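Local coordinates for protein sugar-binding transcriptional regulator, LacI family (Enterococcus faecalis, PDB 3CS3) that probably acts as a sugar-responsive repressor of the LacI family, binding DNA regulatory regions through a part absent from this sugar-binding-domain construct, at residues N9-L15 with Y39-S45; F22-E28 with Y230-G236. All coordinates share one frame; numbering follows the deposited sequence.

Contact 1 of 2, residues N9-L15 with Y39-S45; sequences NIIGVYL and YEMIVCS
Strands 10-15 and 40-45 are the two parallel strands of a right-handed beta-alpha-beta crossover, joined through helix 23-35, in the N-terminal subdomain of a periplasmic-binding-protein-like fold. From Ile-10/Glu-40 to Tyr-14/Cys-44 the backbones stay in register, and six N-H...O=C bonds zigzag between the chains from Asn-9 O to Leu-15 N. The shortest runs from Val-13 N to Ile-42 O (2.7 Å). At the C-terminal end Ser-45 OG donates to Leu-15 O (2.9 Å) from above the carbonyl plane, placed there by OG lying anti to the backbone N (chi1 -161°). At the other end the Tyr-39 ring folds back over Asn-9, whose CA sits over one face, 3.8 Å from the ring centroid, while Ile-11 CD1 reaches Tyr-39 CD1 (3.8 Å). On the sheet face carrying Ile-11, Val-13 and Leu-15, Leu-15 CD1 meets Val-43 CG1 (3.7 Å), and Val-13 CG2 meets Met-41 CG. On the other face Ile-10 CG2 abuts Ile-42 CG1, and Cys-44 CB packs obliquely on Tyr-14 CE1 (3.8 Å). Strand 60-64 continues the sheet beyond strand 10-15; beyond 40-45 an antiparallel strand of the second subunit does so, and Lys-48 of that subunit forms a salt bridge with Glu-40. Backbone bonds thus fix the strand pairing, while the mainly apolar side chains serve both the domain core and the dimer interface.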
loop_
_atom_site.group_PDB
_atom_site.type_symbol
_atom_site.label_atom_id
_atom_site.label_comp_id
_atom_site.label_asym_id
_atom_site.label_seq_id
_atom_site.Cartn_x
_atom_site.Cartn_y
_atom_site.Cartn_z
ATOM N N ASN A 9 17.019 -18.044 6.891
ATOM C CA ASN A 9 15.595 -17.972 7.269
ATOM C C ASN A 9 14.845 -16.702 6.838
ATOM O O ASN A 9 14.020 -16.139 7.571
ATOM C CB ASN A 9 15.278 -18.480 8.705
ATOM C CG ASN A 9 15.843 -17.605 9.831
ATOM O OD1 ASN A 9 16.066 -18.107 10.933
ATOM N ND2 ASN A 9 16.025 -16.311 9.588
ATOM N N ILE A 10 15.129 -16.279 5.604
ATOM C CA ILE A 10 14.491 -15.116 4.977
ATOM C C ILE A 10 13.891 -15.494 3.622
ATOM O O ILE A 10 14.546 -16.130 2.786
ATOM C CB ILE A 10 15.467 -13.906 4.834
ATOM C CG1 ILE A 10 15.953 -13.449 6.213
ATOM C CG2 ILE A 10 14.777 -12.711 4.165
ATOM C CD1 ILE A 10 17.202 -12.597 6.191
ATOM N N ILE A 11 12.628 -15.130 3.427
ATOM C CA ILE A 11 11.969 -15.295 2.136
ATOM C C ILE A 11 11.879 -13.932 1.456
ATOM O O ILE A 11 11.448 -12.958 2.069
ATOM C CB ILE A 11 10.554 -15.943 2.290
ATOM C CG1 ILE A 11 10.645 -17.312 2.990
ATOM C CG2 ILE A 11 9.836 -16.059 0.938
ATOM C CD1 ILE A 11 11.514 -18.356 2.272
ATOM N N GLY A 12 12.329 -13.863 0.206
ATOM C CA GLY A 12 12.156 -12.663 -0.612
ATOM C C GLY A 12 10.779 -12.641 -1.253
ATOM O O GLY A 12 10.368 -13.606 -1.888
ATOM N N VAL A 13 10.052 -11.546 -1.073
ATOM C CA VAL A 13 8.726 -11.419 -1.654
ATOM C C VAL A 13 8.771 -10.338 -2.729
ATOM O O VAL A 13 9.048 -9.178 -2.443
ATOM C CB VAL A 13 7.656 -11.124 -0.583
ATOM C CG1 VAL A 13 6.288 -10.951 -1.221
ATOM C CG2 VAL A 13 7.617 -12.248 0.457
ATOM N N TYR A 14 8.525 -10.737 -3.972
ATOM C CA TYR A 14 8.654 -9.829 -5.106
ATOM C C TYR A 14 7.292 -9.371 -5.607
ATOM O O TYR A 14 6.543 -10.140 -6.209
ATOM C CB TYR A 14 9.511 -10.461 -6.214
ATOM C CG TYR A 14 10.952 -10.620 -5.788
ATOM C CD1 TYR A 14 11.877 -9.603 -6.016
ATOM C CD2 TYR A 14 11.383 -11.768 -5.114
ATOM C CE1 TYR A 14 13.193 -9.728 -5.608
ATOM C CE2 TYR A 14 12.695 -11.902 -4.698
ATOM C CZ TYR A 14 13.596 -10.878 -4.953
ATOM O OH TYR A 14 14.903 -10.996 -4.548
ATOM N N LEU A 15 6.974 -8.116 -5.304
ATOM C CA LEU A 15 5.691 -7.513 -5.656
ATOM C C LEU A 15 5.863 -6.524 -6.796
ATOM O O LEU A 15 6.970 -6.072 -7.069
ATOM C CB LEU A 15 5.048 -6.838 -4.443
ATOM C CG LEU A 15 4.772 -7.717 -3.213
ATOM C CD1 LEU A 15 4.090 -6.886 -2.155
ATOM C CD2 LEU A 15 3.938 -8.972 -3.538
ATOM N N TYR A 39 10.591 -18.084 10.143
ATOM C CA TYR A 39 11.075 -17.399 8.951
ATOM C C TYR A 39 10.627 -15.952 8.953
ATOM O O TYR A 39 9.642 -15.595 9.599
ATOM C CB TYR A 39 10.595 -18.103 7.682
ATOM C CG TYR A 39 11.557 -19.139 7.157
ATOM C CD1 TYR A 39 12.256 -18.930 5.969
ATOM C CD2 TYR A 39 11.780 -20.329 7.850
ATOM C CE1 TYR A 39 13.143 -19.891 5.477
ATOM C CE2 TYR A 39 12.667 -21.292 7.371
ATOM C CZ TYR A 39 13.345 -21.067 6.187
ATOM O OH TYR A 39 14.221 -22.022 5.715
ATOM N N GLU A 40 11.375 -15.121 8.244
ATOM C CA GLU A 40 11.013 -13.726 8.056
ATOM C C GLU A 40 11.011 -13.375 6.579
ATOM O O GLU A 40 11.455 -14.155 5.734
ATOM C CB GLU A 40 11.959 -12.804 8.821
ATOM C CG GLU A 40 11.618 -12.664 10.297
ATOM C CD GLU A 40 12.493 -11.649 11.005
ATOM O OE1 GLU A 40 13.697 -11.561 10.676
ATOM O OE2 GLU A 40 11.972 -10.941 11.896
ATOM N N MET A 41 10.515 -12.189 6.267
ATOM C CA MET A 41 10.325 -11.817 4.887
ATOM C C MET A 41 10.892 -10.439 4.570
ATOM O O MET A 41 10.872 -9.540 5.407
ATOM C CB MET A 41 8.840 -11.974 4.521
ATOM C CG MET A 41 8.139 -10.761 3.971
ATOM S SD MET A 41 6.390 -10.889 4.343
ATOM C CE MET A 41 6.014 -9.166 4.685
ATOM N N ILE A 42 11.469 -10.305 3.381
ATOM C CA ILE A 42 11.739 -8.986 2.831
ATOM C C ILE A 42 10.943 -8.798 1.548
ATOM O O ILE A 42 10.738 -9.747 0.784
ATOM C CB ILE A 42 13.245 -8.690 2.615
ATOM C CG1 ILE A 42 13.907 -9.763 1.755
ATOM C CG2 ILE A 42 13.941 -8.554 3.960
ATOM C CD1 ILE A 42 14.604 -9.207 0.530
ATOM N N VAL A 43 10.469 -7.577 1.337
ATOM C CA VAL A 43 9.640 -7.272 0.187
ATOM C C VAL A 43 10.425 -6.379 -0.761
ATOM O O VAL A 43 11.006 -5.385 -0.336
ATOM C CB VAL A 43 8.315 -6.602 0.610
ATOM C CG1 VAL A 43 7.433 -6.320 -0.601
ATOM C CG2 VAL A 43 7.571 -7.472 1.605
ATOM N N CYS A 44 10.452 -6.753 -2.038
ATOM C CA CYS A 44 11.120 -5.965 -3.063
ATOM C C CYS A 44 10.184 -5.653 -4.214
ATOM O O CYS A 44 9.386 -6.491 -4.622
ATOM C CB CYS A 44 12.363 -6.683 -3.576
ATOM S SG CYS A 44 13.595 -6.920 -2.291
ATOM N N SER A 45 10.289 -4.438 -4.736
ATOM C CA SER A 45 9.417 -4.000 -5.811
ATOM C C SER A 45 10.137 -3.064 -6.774
ATOM O O SER A 45 11.042 -2.338 -6.382
ATOM C CB SER A 45 8.188 -3.311 -5.228
ATOM O OG SER A 45 7.162 -3.280 -6.191
#

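Contact 2 of 2, residues F22-E28 with Y230-G236. With SO4 (sulfate ion), chain D.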
loop_
_atom_site.group_PDB
_atom_site.type_symbol
_atom_site.label_atom_id
_atom_site.label_comp_id
_atom_site.label_asym_id
_atom_site.label_seq_id
_atom_site.Cartn_x
_atom_site.Cartn_y
_atom_site.Cartn_z
ATOM N N PHE A 22 -4.537 -4.830 -2.003
ATOM C CA PHE A 22 -4.593 -6.139 -1.346
ATOM C C PHE A 22 -3.276 -6.579 -0.695
ATOM O O PHE A 22 -3.263 -7.572 0.044
ATOM C CB PHE A 22 -5.175 -7.227 -2.272
ATOM C CG PHE A 22 -4.304 -7.578 -3.453
ATOM C CD1 PHE A 22 -4.453 -6.913 -4.665
ATOM C CD2 PHE A 22 -3.363 -8.601 -3.367
ATOM C CE1 PHE A 22 -3.662 -7.242 -5.759
ATOM C CE2 PHE A 22 -2.566 -8.927 -4.454
ATOM C CZ PHE A 22 -2.717 -8.248 -5.654
ATOM N N TYR A 23 -2.188 -5.847 -0.970
ATOM C CA TYR A 23 -0.839 -6.229 -0.515
ATOM C C TYR A 23 -0.706 -6.316 0.991
ATOM O O TYR A 23 -0.135 -7.274 1.497
ATOM C CB TYR A 23 0.248 -5.293 -1.054
ATOM C CG TYR A 23 0.648 -5.541 -2.488
ATOM C CD1 TYR A 23 0.396 -6.767 -3.108
ATOM C CD2 TYR A 23 1.298 -4.553 -3.225
ATOM C CE1 TYR A 23 0.763 -6.994 -4.431
ATOM C CE2 TYR A 23 1.666 -4.772 -4.550
ATOM C CZ TYR A 23 1.399 -5.994 -5.143
ATOM O OH TYR A 23 1.766 -6.213 -6.453
ATOM N N GLY A 24 -1.246 -5.322 1.692
ATOM C CA GLY A 24 -1.148 -5.245 3.145
ATOM C C GLY A 24 -1.634 -6.497 3.852
ATOM O O GLY A 24 -0.973 -7.004 4.758
ATOM N N GLU A 25 -2.779 -7.008 3.417
ATOM C CA GLU A 25 -3.381 -8.182 4.039
ATOM C C GLU A 25 -2.798 -9.492 3.490
ATOM O O GLU A 25 -2.820 -10.522 4.168
ATOM C CB GLU A 25 -4.916 -8.130 3.955
ATOM C CG GLU A 25 -5.485 -7.473 2.690
ATOM C CD GLU A 25 -5.671 -5.960 2.801
ATOM O OE1 GLU A 25 -6.379 -5.508 3.724
ATOM O OE2 GLU A 25 -5.126 -5.225 1.946
ATOM N N LEU A 26 -2.268 -9.436 2.269
ATOM C CA LEU A 26 -1.508 -10.541 1.693
ATOM C C LEU A 26 -0.175 -10.719 2.432
ATOM O O LEU A 26 0.164 -11.828 2.852
ATOM C CB LEU A 26 -1.257 -10.298 0.202
ATOM C CG LEU A 26 -0.408 -11.336 -0.540
ATOM C CD1 LEU A 26 -1.179 -12.618 -0.783
ATOM C CD2 LEU A 26 0.116 -10.771 -1.837
ATOM N N LEU A 27 0.558 -9.614 2.588
ATOM C CA LEU A 27 1.815 -9.569 3.338
ATOM C C LEU A 27 1.691 -9.993 4.804
ATOM O O LEU A 27 2.601 -10.633 5.331
ATOM C CB LEU A 27 2.441 -8.172 3.243
ATOM C CG LEU A 27 3.491 -7.858 2.163
ATOM C CD1 LEU A 27 3.592 -8.911 1.059
ATOM C CD2 LEU A 27 3.222 -6.492 1.561
ATOM N N GLU A 28 0.580 -9.636 5.453
ATOM C CA GLU A 28 0.300 -10.013 6.843
ATOM C C GLU A 28 0.102 -11.515 6.976
ATOM O O GLU A 28 0.481 -12.124 7.972
ATOM C CB GLU A 28 -0.958 -9.302 7.355
ATOM C CG GLU A 28 -0.726 -7.932 7.984
ATOM C CD GLU A 28 -1.996 -7.333 8.586
ATOM O OE1 GLU A 28 -2.900 -8.103 8.990
ATOM O OE2 GLU A 28 -2.085 -6.086 8.663
ATOM N N TYR A 230 -11.933 -12.394 -2.266
ATOM C CA TYR A 230 -11.268 -13.618 -1.849
ATOM C C TYR A 230 -10.529 -13.300 -0.544
ATOM O O TYR A 230 -10.343 -12.126 -0.201
ATOM C CB TYR A 230 -10.309 -14.114 -2.946
ATOM C CG TYR A 230 -9.414 -13.037 -3.531
ATOM C CD1 TYR A 230 -9.772 -12.356 -4.697
ATOM C CD2 TYR A 230 -8.203 -12.699 -2.917
ATOM C CE1 TYR A 230 -8.949 -11.354 -5.232
ATOM C CE2 TYR A 230 -7.376 -11.710 -3.442
ATOM C CZ TYR A 230 -7.752 -11.043 -4.597
ATOM O OH TYR A 230 -6.922 -10.071 -5.103
ATOM N N SER A 231 -10.124 -14.328 0.191
ATOM C CA SER A 231 -9.334 -14.108 1.399
ATOM C C SER A 231 -7.874 -13.826 1.045
ATOM O O SER A 231 -7.141 -14.735 0.626
ATOM C CB SER A 231 -9.432 -15.308 2.339
ATOM O OG SER A 231 -8.875 -14.992 3.604
ATOM N N LYS A 232 -7.456 -12.570 1.206
ATOM C CA LYS A 232 -6.065 -12.185 0.948
ATOM C C LYS A 232 -5.107 -12.720 2.015
ATOM O O LYS A 232 -3.968 -13.068 1.700
ATOM C CB LYS A 232 -5.905 -10.673 0.846
ATOM C CG LYS A 232 -6.753 -9.986 -0.203
ATOM C CD LYS A 232 -7.945 -9.325 0.455
ATOM C CE LYS A 232 -8.255 -7.994 -0.169
ATOM N NZ LYS A 232 -9.589 -7.534 0.291
ATOM N N HIS A 233 -5.583 -12.773 3.264
ATOM C CA HIS A 233 -4.822 -13.324 4.385
ATOM C C HIS A 233 -4.457 -14.780 4.130
ATOM O O HIS A 233 -3.319 -15.193 4.373
ATOM C CB HIS A 233 -5.616 -13.226 5.697
ATOM C CG HIS A 233 -5.637 -11.857 6.310
ATOM N ND1 HIS A 233 -4.495 -11.112 6.517
ATOM C CD2 HIS A 233 -6.661 -11.117 6.797
ATOM C CE1 HIS A 233 -4.818 -9.963 7.085
ATOM N NE2 HIS A 233 -6.127 -9.940 7.264
ATOM N N ARG A 234 -5.429 -15.553 3.636
ATOM C CA ARG A 234 -5.228 -16.980 3.381
ATOM C C ARG A 234 -4.345 -17.226 2.166
ATOM O O ARG A 234 -3.565 -18.171 2.150
ATOM C CB ARG A 234 -6.564 -17.706 3.236
ATOM C CG ARG A 234 -7.355 -17.775 4.531
ATOM C CD ARG A 234 -8.603 -18.610 4.358
ATOM N NE ARG A 234 -9.597 -18.331 5.391
ATOM C CZ ARG A 234 -10.626 -19.125 5.669
ATOM N NH1 ARG A 234 -10.793 -20.264 5.003
ATOM N NH2 ARG A 234 -11.482 -18.784 6.623
ATOM N N TRP A 235 -4.478 -16.370 1.151
ATOM C CA TRP A 235 -3.609 -16.414 -0.027
ATOM C C TRP A 235 -2.146 -16.345 0.424
ATOM O O TRP A 235 -1.338 -17.195 0.054
ATOM C CB TRP A 235 -3.967 -15.267 -0.974
ATOM C CG TRP A 235 -3.375 -15.333 -2.360
ATOM C CD1 TRP A 235 -2.729 -16.390 -2.946
ATOM C CD2 TRP A 235 -3.427 -14.296 -3.352
ATOM N NE1 TRP A 235 -2.359 -16.062 -4.233
ATOM C CE2 TRP A 235 -2.775 -14.784 -4.505
ATOM C CE3 TRP A 235 -3.954 -12.995 -3.372
ATOM C CZ2 TRP A 235 -2.631 -14.015 -5.670
ATOM C CZ3 TRP A 235 -3.808 -12.232 -4.529
ATOM C CH2 TRP A 235 -3.149 -12.750 -5.661
ATOM N N GLY A 236 -1.838 -15.367 1.272
ATOM C CA GLY A 236 -0.528 -15.244 1.903
ATOM C C GLY A 236 -0.122 -16.369 2.845
ATOM O O GLY A 236 1.036 -16.780 2.853
HETATM S S SO4 D . -9.061 -10.752 4.112
HETATM O O1 SO4 D . -9.740 -10.830 5.401
HETATM O O2 SO4 D . -8.314 -11.987 3.902
HETATM O O3 SO4 D . -10.050 -10.586 3.050
HETATM O O4 SO4 D . -8.141 -9.616 4.103
#
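Phe-22 and Trp-235 meet with ring planes tilted only 21° but offset, 5.6 Å between the centroids of the Phe-22 ring and the Trp-235 six-membered ring, so that they touch at their rims, Phe-22 CE2 against Trp-235 CZ3 (3.5 Å). Tyr-230 OH stands over one face of the Phe-22 ring, near its rim, and bonds to Asp-213. Leu-26, its CG anti to the backbone N (chi1 177°), brings CD1 against Trp-235 CD2 (3.8 Å) and Gly-236 N (3.5 Å). There the helices come close, Leu-26 CA lying 4.8 Å from Gly-236 CA. Lys-232 runs alongside Glu-25, its CB 3.7 Å from Glu-25 CG, while its NZ goes on to Asn-214 O. Toward solvent, Glu-25 CB covers one face of the His-233 ring in the modelled conformer, one of two. A sulfate, probably from the crystallisation liquor, sits at the N-terminus of helix 232-247 and accepts a nearly straight bond from His-233 N to its O2 (2.9 Å). Segments 23-28 and 232-236, starting helices 23-35 and 232-247, cross at -42°, side by side; Leu-64 of strand 60-64 touches Phe-22, Leu-26 and Trp-235, and Ile-257 of strand 255-262 packs on Tyr-230 and Trp-235.

Helix 23-35 ties the two contacts together: it connects the strands of contact 1 and supplies the 22-28 side of contact 2. Leu-15 CD1 packs on Tyr-23 CG and Leu-27 CD1, and Met-41 CE reaches Leu-27 O, so the helix turns one flank to the strands and another to helix 232-247. Contact 1 is largely buried, a continuous backbone ladder at the sheet end that meets the second subunit. Contact 2 is only partly buried and nearer the centre of the chain. It joins segments some 200 residues apart mainly through side chains: aromatic and leucine packing inside, charged groups, a histidine and a sulfate toward solvent.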